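Local coordinates for probable primosomal replication protein n (Ralstonia solanacearum, PDB 4FDB) that probably binds single-stranded DNA as a homodimer and helps restart stalled replication forks by stabilising the PriA helicase on DNA, at residues T10-E15 / N28-Y33; A22-V27 / L53-M58. The protein carries 3 engineered substitutions. All blocks are in the same frame, centred on the assembly; numbering follows the deposited sequence.

Contact 1: residues T10-E15 / N28-Y33; sequences TLVERE and NCLLSY. Engineered in segment 10-15: Val-12 (natural residue Ala).
Val-12 and Glu-13 both face Leu-30, and this classic beta bulge sets the shape of the antiparallel pairing between 10-15 and 28-33. Val-12, an engineered residue, runs side by side with Leu-30, its CG1 4.1 Å from Leu-30 CD2. Its other branch fills the hollow between Leu-30 and Ser-32: CG2 presses on Ser-32 CB at 3.5 Å, tighter than ordinary carbon contact. Glu-13 CG rests 3.8 Å from Leu-30 CB, the two side chains crossing at a slant, so both residues of the bulge lean on the same leucine. The two hydrogen bonds around the bulge are Val-12 N to Leu-30 O (2.9 Å) and Leu-30 N to Glu-13 O (3.0 Å).

The other face is buried at Leu-11. There chi1 175° sets CG anti to the backbone N and chi2 67° then turns CD1 so that it touches both Cys-29 CB (3.7 Å) and Leu-31 CD2 (4.0 Å). At the Thr-10 end a water joins Thr-10 OG1 to Ser-32 O.

Strand 25-37 is flanked across the sheet by strand 44-55, where Leu-31 touches Ala-52. Leu-11 meets Leu-71 of strand 70-79 and Ile-65, while Tyr-33 reaches Ile-2 of the second subunit.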
# COMPACT_ATOMS: atom_id res chain seq x y z
N THR A 10 -7.40 -11.77 -3.77
CA THR A 10 -7.37 -13.02 -4.50
C THR A 10 -6.05 -13.15 -5.26
O THR A 10 -5.62 -12.22 -5.93
CB THR A 10 -8.53 -13.05 -5.51
OG1 THR A 10 -9.76 -12.92 -4.79
CG2 THR A 10 -8.53 -14.35 -6.31
N LEU A 11 -5.41 -14.31 -5.16
CA LEU A 11 -4.21 -14.56 -5.95
C LEU A 11 -4.63 -14.76 -7.40
O LEU A 11 -5.37 -15.67 -7.70
CB LEU A 11 -3.48 -15.80 -5.46
CG LEU A 11 -2.28 -16.17 -6.34
CD1 LEU A 11 -1.22 -15.12 -6.21
CD2 LEU A 11 -1.73 -17.55 -5.98
N VAL A 12 -4.16 -13.90 -8.30
CA VAL A 12 -4.55 -13.98 -9.71
C VAL A 12 -3.57 -14.83 -10.50
O VAL A 12 -3.94 -15.69 -11.30
CB VAL A 12 -4.55 -12.55 -10.33
CG1 VAL A 12 -4.93 -12.61 -11.80
CG2 VAL A 12 -5.48 -11.63 -9.57
N GLU A 13 -2.28 -14.56 -10.30
CA GLU A 13 -1.29 -15.35 -10.98
C GLU A 13 0.02 -15.25 -10.24
O GLU A 13 0.23 -14.34 -9.42
CB GLU A 13 -1.12 -14.88 -12.43
CG GLU A 13 -0.94 -13.39 -12.59
CD GLU A 13 -0.86 -12.96 -14.05
OE1 GLU A 13 -1.86 -13.11 -14.80
OE2 GLU A 13 0.22 -12.48 -14.46
N ARG A 14 0.89 -16.20 -10.49
CA ARG A 14 2.22 -16.11 -9.91
C ARG A 14 3.25 -16.56 -10.92
O ARG A 14 2.95 -17.34 -11.83
CB ARG A 14 2.32 -16.89 -8.59
CG ARG A 14 1.75 -18.27 -8.62
CD ARG A 14 1.98 -19.00 -7.29
NE ARG A 14 1.24 -20.28 -7.26
CZ ARG A 14 1.69 -21.41 -7.79
NH1 ARG A 14 2.88 -21.46 -8.39
NH2 ARG A 14 0.94 -22.51 -7.72
N GLU A 15 4.46 -16.00 -10.80
CA GLU A 15 5.55 -16.32 -11.70
C GLU A 15 6.35 -17.49 -11.17
O GLU A 15 6.26 -17.83 -9.98
CB GLU A 15 6.48 -15.11 -11.82
CG GLU A 15 5.80 -13.83 -12.27
CD GLU A 15 5.26 -13.94 -13.68
OE1 GLU A 15 5.89 -14.63 -14.50
OE2 GLU A 15 4.20 -13.35 -13.96
N ASN A 28 7.15 -13.71 -7.42
CA ASN A 28 6.34 -12.55 -7.78
C ASN A 28 4.93 -12.98 -8.10
O ASN A 28 4.72 -14.01 -8.73
CB ASN A 28 6.94 -11.85 -8.99
CG ASN A 28 8.20 -11.09 -8.64
OD1 ASN A 28 9.30 -11.63 -8.70
ND2 ASN A 28 8.04 -9.82 -8.27
N CYS A 29 3.96 -12.19 -7.69
CA CYS A 29 2.58 -12.53 -8.01
C CYS A 29 1.74 -11.28 -8.21
O CYS A 29 2.22 -10.16 -8.01
CB CYS A 29 1.99 -13.43 -6.93
SG CYS A 29 1.96 -12.72 -5.30
N LEU A 30 0.51 -11.49 -8.65
CA LEU A 30 -0.44 -10.40 -8.82
C LEU A 30 -1.63 -10.74 -7.94
O LEU A 30 -2.16 -11.87 -8.00
CB LEU A 30 -0.90 -10.34 -10.28
CG LEU A 30 -1.88 -9.23 -10.67
CD1 LEU A 30 -1.23 -7.86 -10.51
CD2 LEU A 30 -2.36 -9.43 -12.10
N LEU A 31 -2.06 -9.77 -7.15
CA LEU A 31 -3.23 -9.92 -6.28
C LEU A 31 -4.33 -8.99 -6.75
O LEU A 31 -4.07 -7.93 -7.29
CB LEU A 31 -2.87 -9.54 -4.84
CG LEU A 31 -1.73 -10.36 -4.24
CD1 LEU A 31 -1.39 -9.83 -2.87
CD2 LEU A 31 -2.13 -11.83 -4.16
N SER A 32 -5.58 -9.39 -6.54
CA SER A 32 -6.71 -8.58 -6.95
C SER A 32 -7.54 -8.32 -5.72
O SER A 32 -7.99 -9.27 -5.07
CB SER A 32 -7.58 -9.35 -7.95
OG SER A 32 -8.77 -8.64 -8.24
N TYR A 33 -7.74 -7.04 -5.42
CA TYR A 33 -8.58 -6.63 -4.32
C TYR A 33 -9.95 -6.16 -4.81
O TYR A 33 -10.06 -5.40 -5.78
CB TYR A 33 -7.92 -5.49 -3.50
CG TYR A 33 -8.84 -4.98 -2.41
CD1 TYR A 33 -8.87 -5.59 -1.16
CD2 TYR A 33 -9.73 -3.93 -2.64
CE1 TYR A 33 -9.76 -5.16 -0.18
CE2 TYR A 33 -10.60 -3.49 -1.66
CZ TYR A 33 -10.61 -4.12 -0.44
OH TYR A 33 -11.49 -3.68 0.52
O HOH W 1 -10.80 -10.55 -4.17

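Contact 2: residues A22-V27 / L53-M58; sequences AGVPIV and LGAGKM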
# COMPACT_ATOMS: atom_id res chain seq x y z
N ALA A 22 22.05 -14.28 -3.49
CA ALA A 22 22.40 -14.98 -2.25
C ALA A 22 21.72 -16.35 -2.16
O ALA A 22 22.03 -17.15 -1.28
CB ALA A 22 22.05 -14.13 -1.04
N GLY A 23 20.79 -16.62 -3.07
CA GLY A 23 20.09 -17.89 -3.08
C GLY A 23 18.75 -17.82 -2.38
O GLY A 23 18.13 -18.83 -2.07
N VAL A 24 18.28 -16.60 -2.12
CA VAL A 24 16.97 -16.43 -1.51
C VAL A 24 15.88 -16.52 -2.58
O VAL A 24 15.90 -15.78 -3.56
CB VAL A 24 16.87 -15.07 -0.79
CG1 VAL A 24 15.48 -14.90 -0.20
CG2 VAL A 24 17.93 -14.98 0.30
N PRO A 25 14.92 -17.44 -2.39
CA PRO A 25 13.87 -17.55 -3.41
C PRO A 25 12.86 -16.41 -3.35
O PRO A 25 12.51 -15.95 -2.26
CB PRO A 25 13.17 -18.87 -3.05
CG PRO A 25 13.43 -19.07 -1.61
CD PRO A 25 14.76 -18.41 -1.30
N ILE A 26 12.39 -16.00 -4.52
CA ILE A 26 11.36 -14.97 -4.63
C ILE A 26 10.27 -15.47 -5.56
O ILE A 26 10.57 -15.96 -6.64
CB ILE A 26 11.92 -13.74 -5.33
CG1 ILE A 26 13.18 -13.24 -4.63
CG2 ILE A 26 10.84 -12.66 -5.44
CD1 ILE A 26 12.93 -12.61 -3.31
N VAL A 27 9.02 -15.32 -5.14
CA VAL A 27 7.89 -15.55 -6.03
C VAL A 27 7.13 -14.24 -6.20
O VAL A 27 6.58 -13.71 -5.24
CB VAL A 27 6.95 -16.67 -5.52
CG1 VAL A 27 5.64 -16.70 -6.31
CG2 VAL A 27 7.64 -18.03 -5.61
N LEU A 53 5.09 -9.85 -3.79
CA LEU A 53 6.09 -10.90 -3.82
C LEU A 53 6.29 -11.49 -2.44
O LEU A 53 6.03 -10.84 -1.43
CB LEU A 53 7.41 -10.41 -4.43
CG LEU A 53 8.32 -9.44 -3.68
CD1 LEU A 53 9.17 -10.15 -2.62
CD2 LEU A 53 9.22 -8.74 -4.67
N GLY A 54 6.74 -12.73 -2.41
CA GLY A 54 7.13 -13.37 -1.17
C GLY A 54 8.57 -13.81 -1.32
O GLY A 54 8.96 -14.30 -2.38
N ALA A 55 9.36 -13.64 -0.26
CA ALA A 55 10.76 -14.04 -0.27
C ALA A 55 11.01 -15.06 0.82
O ALA A 55 10.34 -15.05 1.85
CB ALA A 55 11.66 -12.83 -0.04
N GLY A 56 12.00 -15.92 0.61
CA GLY A 56 12.36 -16.90 1.61
C GLY A 56 11.24 -17.89 1.81
O GLY A 56 10.66 -18.37 0.83
N LYS A 57 10.91 -18.21 3.06
CA LYS A 57 9.83 -19.16 3.31
C LYS A 57 8.53 -18.70 2.66
O LYS A 57 7.72 -19.51 2.22
CB LYS A 57 9.64 -19.39 4.80
CG LYS A 57 8.58 -20.45 5.10
CD LYS A 57 8.66 -20.97 6.52
CE LYS A 57 7.48 -21.88 6.83
NZ LYS A 57 7.21 -22.85 5.73
N MSE A 58 8.33 -17.39 2.58
CA MSE A 58 7.10 -16.88 1.97
C MSE A 58 7.03 -17.19 0.47
O MSE A 58 5.95 -17.36 -0.09
CB MSE A 58 6.97 -15.38 2.23
CG MSE A 58 5.57 -14.84 2.07
SE MSE A 58 4.34 -15.68 3.36
CE MSE A 58 5.45 -15.56 4.94
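Ile-26 and Ala-55 face each other as a non-hydrogen-bonded pair where two antiparallel strands of the OB-type fold, 25-37 and 44-55, run past one another just before the chain turns into helix 57-62. Ile-26 is the side chain to follow. From CB, which leaves on the same face as Ala-55 CB, the side chain forks. CG2, anti to the backbone N, heads toward Leu-53, lying 4.1 Å from Leu-53 CD1, with Gly-54 O also close by. CG1 takes the place beside the backbone N (chi1 -54°), and the next torsion (chi2 -72°) brings CD1 over the neighbouring strand, 3.5 Å from Ala-55 CB. The small methyl of Ala-55 is thus met by the tip of the isoleucine, while Leu-53 takes the other branch, the two larger side chains passing at a slant. Arg-18 of strand 3-19 touches Ile-26 as well.

Val-27 and Gly-54 form the hydrogen-bonded pair, each N-H reaching the other's carbonyl. Gly-54 brings no side chain here; a CB would run into Met-58 O, in the first turn of the helix. Val-27 packs on that helix at Ala-59 and Leu-62, and Pro-25 on Ala-59, which ties the start of strand 25-37 to the helix.

Gly-56 occupies the N-cap position. Its positive phi (67°) favours glycine and turns the chain from strand to helix. Val-24 lies alongside this turn, CG1 3.7 Å from Gly-56 N, and Pro-25 CG sits 3.8 Å from Gly-56 O. The backbone bond just beyond the strand end runs from Gly-56 N to Pro-25 O at 2.9 Å, in the plane of that carbonyl.

How the contacts relate
Both contacts use strand 25-37, gripping it along opposite edges: contact 1 pairs its 28-33 part with strand 3-19, contact 2 pairs its beginning with the end of strand 44-55. Their centres lie about 16 Å apart, contact 1 nearer the middle of the chain. Each is partly buried. In contact 1 the face with exposed Glu-13 also carries Leu-30, and engineered Val-12 is exposed; the other buries Leu-11, Cys-29 and Leu-31, with Arg-14 at its end. In contact 2, apolar side chains of 22-27 pack against a backbone that holds Gly-54, Ala-55 and Gly-56 where strand becomes helix. They meet at Val-27, whose CG1 packs 4.0 Å from Arg-14 CB.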